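Local coordinates for protein Alpha/beta hydrolase (Novosphingobium aromaticivorans, PDB 3BWX) that probably acts as a hydrolase of the alpha/beta-hydrolase fold, with a substrate not yet established, and binds calcium ions in the crystal, at residues A[8-13]-A[91-96]. The protein carries 1 engineered substitution. Sequence-based numbering, arbitrary orientation.
Sequences RYWTSS and LAQEGI. With EDO (1,2-ethanediol), chain I; EDO (1,2-ethanediol), chain M.
The edge strand 6-11 of the alpha/beta-hydrolase sheet meets the C-terminal end of helix 80-94 here, where Gln93 pairs its side-chain amide with the backbone of Thr11. Thr11 N donates to Gln93 OE1 at 3.1 Å, in the carbonyl plane and on a lone pair. Gln93 NE2 returns a nearly straight bond (176°) to Thr11 O at 2.9 Å. The two bonds meet the amide edge-on to the strand backbone and fix its rotation. Gln93 reaches that far because its chain is extended beyond CG (chi2 170°). Its OE1 also lies 3.4 Å from Trp10 CB, at the edge of the indole and in its plane; ring and amide planes are 63° apart. A water adds a second link, donating to Tyr9 O at 2.8 Å and to Glu94 OE2 at 2.7 Å. Gly95, with positive phi, is the first residue to leave helical geometry, in a Schellman motif: Ile96 N bonds to Leu91 O and Gly95 N to Ala92 O. The buried Trp10 ring packs on Ala89 and Leu90 of helix 80-94, and its NE1 bonds to Asp86 O. The Trp10 side chain also touches Leu18 and Phe20 of strand 17-23 and Pro61 of strand 58-61.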
# COMPACT_ATOMS: atom_id res chain seq x y z
N ARG A 8 7.24 13.51 -9.09
CA ARG A 8 6.13 14.07 -9.89
C ARG A 8 4.96 14.39 -8.97
O ARG A 8 4.93 13.97 -7.82
CB ARG A 8 5.72 13.12 -10.99
CG ARG A 8 6.82 12.77 -11.97
CD ARG A 8 6.97 13.79 -13.01
NE ARG A 8 8.05 13.48 -13.96
CZ ARG A 8 9.24 14.09 -14.03
NH1 ARG A 8 9.57 15.04 -13.18
NH2 ARG A 8 10.11 13.71 -14.95
N TYR A 9 4.05 15.22 -9.50
CA TYR A 9 2.94 15.79 -8.74
C TYR A 9 1.67 15.77 -9.54
O TYR A 9 1.71 15.82 -10.78
CB TYR A 9 3.26 17.22 -8.23
CG TYR A 9 4.55 17.16 -7.48
CD1 TYR A 9 4.58 16.86 -6.11
CD2 TYR A 9 5.77 17.21 -8.17
CE1 TYR A 9 5.80 16.71 -5.45
CE2 TYR A 9 7.00 17.02 -7.51
CZ TYR A 9 6.99 16.76 -6.16
OH TYR A 9 8.14 16.52 -5.48
N TRP A 10 0.55 15.78 -8.83
CA TRP A 10 -0.76 16.00 -9.46
C TRP A 10 -1.57 16.78 -8.46
O TRP A 10 -1.17 16.89 -7.32
CB TRP A 10 -1.46 14.69 -9.88
CG TRP A 10 -2.25 13.90 -8.86
CD1 TRP A 10 -3.59 13.88 -8.72
CD2 TRP A 10 -1.75 12.95 -7.92
NE1 TRP A 10 -3.97 12.97 -7.78
CE2 TRP A 10 -2.84 12.45 -7.19
CE3 TRP A 10 -0.47 12.60 -7.53
CZ2 TRP A 10 -2.70 11.50 -6.21
CZ3 TRP A 10 -0.32 11.67 -6.55
CH2 TRP A 10 -1.42 11.15 -5.87
N THR A 11 -2.67 17.36 -8.91
CA THR A 11 -3.50 18.19 -8.05
C THR A 11 -4.88 17.54 -7.72
O THR A 11 -5.60 17.14 -8.62
CB THR A 11 -3.74 19.58 -8.72
OG1 THR A 11 -2.48 20.15 -9.03
CG2 THR A 11 -4.50 20.49 -7.78
N SER A 12 -5.25 17.54 -6.45
CA SER A 12 -6.57 17.03 -6.06
C SER A 12 -7.63 18.08 -6.44
O SER A 12 -7.31 19.26 -6.60
CB SER A 12 -6.61 16.72 -4.57
OG SER A 12 -6.63 17.91 -3.83
N SER A 13 -8.89 17.66 -6.55
CA SER A 13 -9.98 18.61 -6.81
C SER A 13 -9.98 19.77 -5.87
O SER A 13 -10.28 20.88 -6.30
CB SER A 13 -11.35 17.91 -6.76
OG SER A 13 -11.63 17.35 -5.50
N LEU A 91 -4.99 9.44 -12.42
CA LEU A 91 -5.11 8.68 -13.67
C LEU A 91 -5.55 9.59 -14.82
O LEU A 91 -5.02 9.46 -15.94
CB LEU A 91 -6.05 7.49 -13.51
CG LEU A 91 -5.59 6.44 -12.53
CD1 LEU A 91 -6.75 5.47 -12.16
CD2 LEU A 91 -4.36 5.64 -13.04
N ALA A 92 -6.52 10.48 -14.55
CA ALA A 92 -7.02 11.43 -15.54
C ALA A 92 -5.91 12.37 -15.98
O ALA A 92 -5.66 12.61 -17.19
CB ALA A 92 -8.17 12.25 -14.96
N GLN A 93 -5.21 12.91 -15.01
CA GLN A 93 -4.19 13.93 -15.28
C GLN A 93 -2.99 13.39 -16.04
O GLN A 93 -2.36 14.12 -16.83
CB GLN A 93 -3.82 14.62 -13.97
CG GLN A 93 -4.98 15.61 -13.49
CD GLN A 93 -4.80 16.14 -12.07
OE1 GLN A 93 -3.69 16.52 -11.68
NE2 GLN A 93 -5.88 16.20 -11.30
N GLU A 94 -2.68 12.11 -15.81
CA GLU A 94 -1.57 11.44 -16.50
C GLU A 94 -1.97 10.69 -17.76
O GLU A 94 -1.09 10.16 -18.45
CB GLU A 94 -0.88 10.49 -15.52
CG GLU A 94 -0.14 11.19 -14.39
CD GLU A 94 1.01 12.08 -14.94
OE1 GLU A 94 1.87 11.56 -15.69
OE2 GLU A 94 1.04 13.26 -14.61
N GLY A 95 -3.26 10.65 -18.05
CA GLY A 95 -3.74 10.02 -19.27
C GLY A 95 -3.63 8.51 -19.28
O GLY A 95 -3.43 7.88 -20.33
N ILE A 96 -3.72 7.92 -18.12
CA ILE A 96 -3.53 6.47 -17.98
C ILE A 96 -4.89 5.78 -18.10
O ILE A 96 -5.77 5.99 -17.23
CB ILE A 96 -2.91 6.11 -16.61
CG1 ILE A 96 -1.51 6.73 -16.48
CG2 ILE A 96 -2.86 4.58 -16.40
CD1 ILE A 96 -0.97 6.85 -15.04
C1 EDO I . 0.93 19.22 -10.22
O1 EDO I . 1.88 20.10 -9.68
C2 EDO I . 0.17 19.96 -11.30
O2 EDO I . -1.12 19.39 -11.30
C1 EDO M . -8.17 4.24 -16.27
O1 EDO M . -8.23 5.66 -16.06
C2 EDO M . -9.51 3.79 -16.87
O2 EDO M . -9.46 3.71 -18.30
O HOH W 1 0.17 15.24 -13.05